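Local structure of scyllo-inositol 2-dehydrogenase (NADP(+)) IolW (Bacillus subtilis subsp. subtilis, 3GDO) at the interface of chains A and B. The protein catalyses the reversible NADPH-dependent reduction of scyllo-inosose to scyllo-inositol and does not accept NADH in place of NADPH. Coordinates in Å, arbitrary orientation; residue numbers count along the deposited sequence, not the author numbering. Chains: chain A/B, Uncharacterized oxidoreductase yvaA.

The interface of chains A and B. Residues chain A 236-237, 240, 251; chain B 227, 236-237, 240, 249, 251.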
loop_
_atom_site.group_PDB
_atom_site.type_symbol
_atom_site.label_atom_id
_atom_site.label_comp_id
_atom_site.label_asym_id
_atom_site.label_seq_id
_atom_site.Cartn_x
_atom_site.Cartn_y
_atom_site.Cartn_z
ATOM N N GLY A 236 4.385 5.212 6.580
ATOM C CA GLY A 236 4.461 5.884 5.305
ATOM C C GLY A 236 3.356 6.879 5.395
ATOM O O GLY A 236 2.835 7.137 6.477
ATOM N N PRO A 237 2.969 7.419 4.254
ATOM C CA PRO A 237 1.827 8.314 4.241
ATOM C C PRO A 237 0.615 7.640 4.852
ATOM O O PRO A 237 0.413 6.432 4.688
ATOM C CB PRO A 237 1.577 8.579 2.759
ATOM C CG PRO A 237 2.706 7.924 2.005
ATOM C CD PRO A 237 3.643 7.280 2.960
ATOM N N GLN A 240 -2.659 8.236 0.377
ATOM C CA GLN A 240 -2.184 8.390 -0.990
ATOM C C GLN A 240 -3.434 8.286 -1.845
ATOM O O GLN A 240 -4.145 7.265 -1.802
ATOM C CB GLN A 240 -1.154 7.286 -1.326
ATOM C CG GLN A 240 -0.013 7.209 -0.294
ATOM C CD GLN A 240 0.935 6.015 -0.490
ATOM O OE1 GLN A 240 1.660 5.972 -1.462
ATOM N NE2 GLN A 240 0.939 5.061 0.464
ATOM N N TYR A 251 1.154 12.636 5.237
ATOM C CA TYR A 251 1.602 12.008 6.469
ATOM C C TYR A 251 0.903 12.570 7.707
ATOM O O TYR A 251 0.481 13.718 7.721
ATOM C CB TYR A 251 3.103 12.260 6.652
ATOM C CG TYR A 251 4.001 11.510 5.687
ATOM C CD1 TYR A 251 4.679 10.338 6.096
ATOM C CD2 TYR A 251 4.155 11.957 4.375
ATOM C CE1 TYR A 251 5.499 9.627 5.191
ATOM C CE2 TYR A 251 4.967 11.257 3.468
ATOM C CZ TYR A 251 5.632 10.099 3.893
ATOM O OH TYR A 251 6.434 9.430 3.000
ATOM N N TYR B 227 2.649 -3.467 -5.946
ATOM C CA TYR B 227 1.548 -2.821 -6.635
ATOM C C TYR B 227 2.031 -1.720 -7.534
ATOM O O TYR B 227 3.147 -1.196 -7.365
ATOM C CB TYR B 227 0.491 -2.325 -5.634
ATOM C CG TYR B 227 0.930 -1.203 -4.738
ATOM C CD1 TYR B 227 0.719 0.131 -5.119
ATOM C CD2 TYR B 227 1.563 -1.468 -3.490
ATOM C CE1 TYR B 227 1.106 1.165 -4.303
ATOM C CE2 TYR B 227 1.965 -0.409 -2.651
ATOM C CZ TYR B 227 1.721 0.904 -3.068
ATOM O OH TYR B 227 2.087 1.981 -2.286
ATOM N N GLY B 236 3.983 7.676 -4.224
ATOM C CA GLY B 236 4.373 7.665 -2.825
ATOM C C GLY B 236 5.744 7.024 -2.758
ATOM O O GLY B 236 6.425 6.916 -3.765
ATOM N N PRO B 237 6.163 6.579 -1.578
ATOM C CA PRO B 237 7.414 5.831 -1.530
ATOM C C PRO B 237 7.414 4.569 -2.437
ATOM O O PRO B 237 6.366 3.887 -2.615
ATOM C CB PRO B 237 7.485 5.368 -0.095
ATOM C CG PRO B 237 6.378 6.041 0.645
ATOM C CD PRO B 237 5.463 6.647 -0.287
ATOM N N GLN B 240 8.556 0.684 1.323
ATOM C CA GLN B 240 8.261 0.827 2.729
ATOM C C GLN B 240 8.473 -0.531 3.347
ATOM O O GLN B 240 7.712 -1.515 3.075
ATOM C CB GLN B 240 6.803 1.295 2.961
ATOM C CG GLN B 240 6.463 2.636 2.296
ATOM C CD GLN B 240 4.962 2.977 2.319
ATOM O OE1 GLN B 240 4.387 3.254 3.362
ATOM N NE2 GLN B 240 4.342 2.984 1.139
ATOM N N ILE B 249 12.069 3.739 4.538
ATOM C CA ILE B 249 11.072 4.326 3.612
ATOM C C ILE B 249 11.824 5.121 2.592
ATOM O O ILE B 249 12.634 5.979 2.962
ATOM C CB ILE B 249 10.089 5.301 4.263
ATOM C CG1 ILE B 249 9.396 4.724 5.523
ATOM C CG2 ILE B 249 9.093 5.845 3.197
ATOM C CD1 ILE B 249 8.596 3.540 5.299
ATOM N N TYR B 251 11.782 7.027 -1.518
ATOM C CA TYR B 251 11.208 7.439 -2.804
ATOM C C TYR B 251 12.236 7.330 -3.951
ATOM O O TYR B 251 13.434 7.301 -3.723
ATOM C CB TYR B 251 10.730 8.895 -2.755
ATOM C CG TYR B 251 9.573 9.212 -1.814
ATOM C CD1 TYR B 251 8.328 9.600 -2.337
ATOM C CD2 TYR B 251 9.726 9.123 -0.430
ATOM C CE1 TYR B 251 7.239 9.902 -1.514
ATOM C CE2 TYR B 251 8.640 9.440 0.443
ATOM C CZ TYR B 251 7.404 9.832 -0.127
ATOM O OH TYR B 251 6.350 10.158 0.664
HETATM O O HOH W 1 3.685 4.130 -2.246
HETATM O O HOH W 2 1.788 4.235 4.008
#
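A:Tyr251 and B:Tyr251 meet end to end through their phenol oxygens, joined by a hydrogen bond of 2.4 Å between A:Tyr251 OH and B:Tyr251 OH. The length is unusually short and should be read with caution, but each hydroxyl lies in the plane of the opposite ring, at its edge. Behind each tip, one face of the ring lies over a proline nitrogen of its own chain, A:Tyr251 over A:Pro237 N and B:Tyr251 over B:Pro237 N, nearer the ring's margin than its centre. Replacing A:Tyr251 with a phenylalanine would probably leave the B:Tyr251 hydroxyl without its mate and the paired tips less firmly held.

Next to the tyrosines the two proline rings also meet end-on, with A:Pro237 CD 3.8 Å from B:Pro237 CD. A:Gln240 can be followed outward from strand 239-242. Its CB carries CG anti to the carbonyl carbon (chi1 -53°), and the chain then runs extended (chi2 173°) toward the partner. CG passes beside the ring of its own A:Pro237, 3.6 Å from A:Pro237 CG, and the amide carbon CD follows along the same ring. At the end the amide divides its contacts. NE2 faces B:Gln240 NE2 at 4.0 Å, the two amide planes turned 55° apart, whereas the carbonyl OE1 lies 3.5 Å from B:Gly236 CA. OE1 also hydrogen-bonds to water 1, which joins it to the B:Tyr227 hydroxyl and the B:Pro237 carbonyl. Water 2 links A:Pro237 O to B:Gln240 OE1 in the related arrangement.

This two-fold patch, with its proline contact, tyrosine pair and water bridges, joins C-terminal alpha/beta domains in the deposited dimer; it may serve the same assembly in solution, which the structure alone does not show.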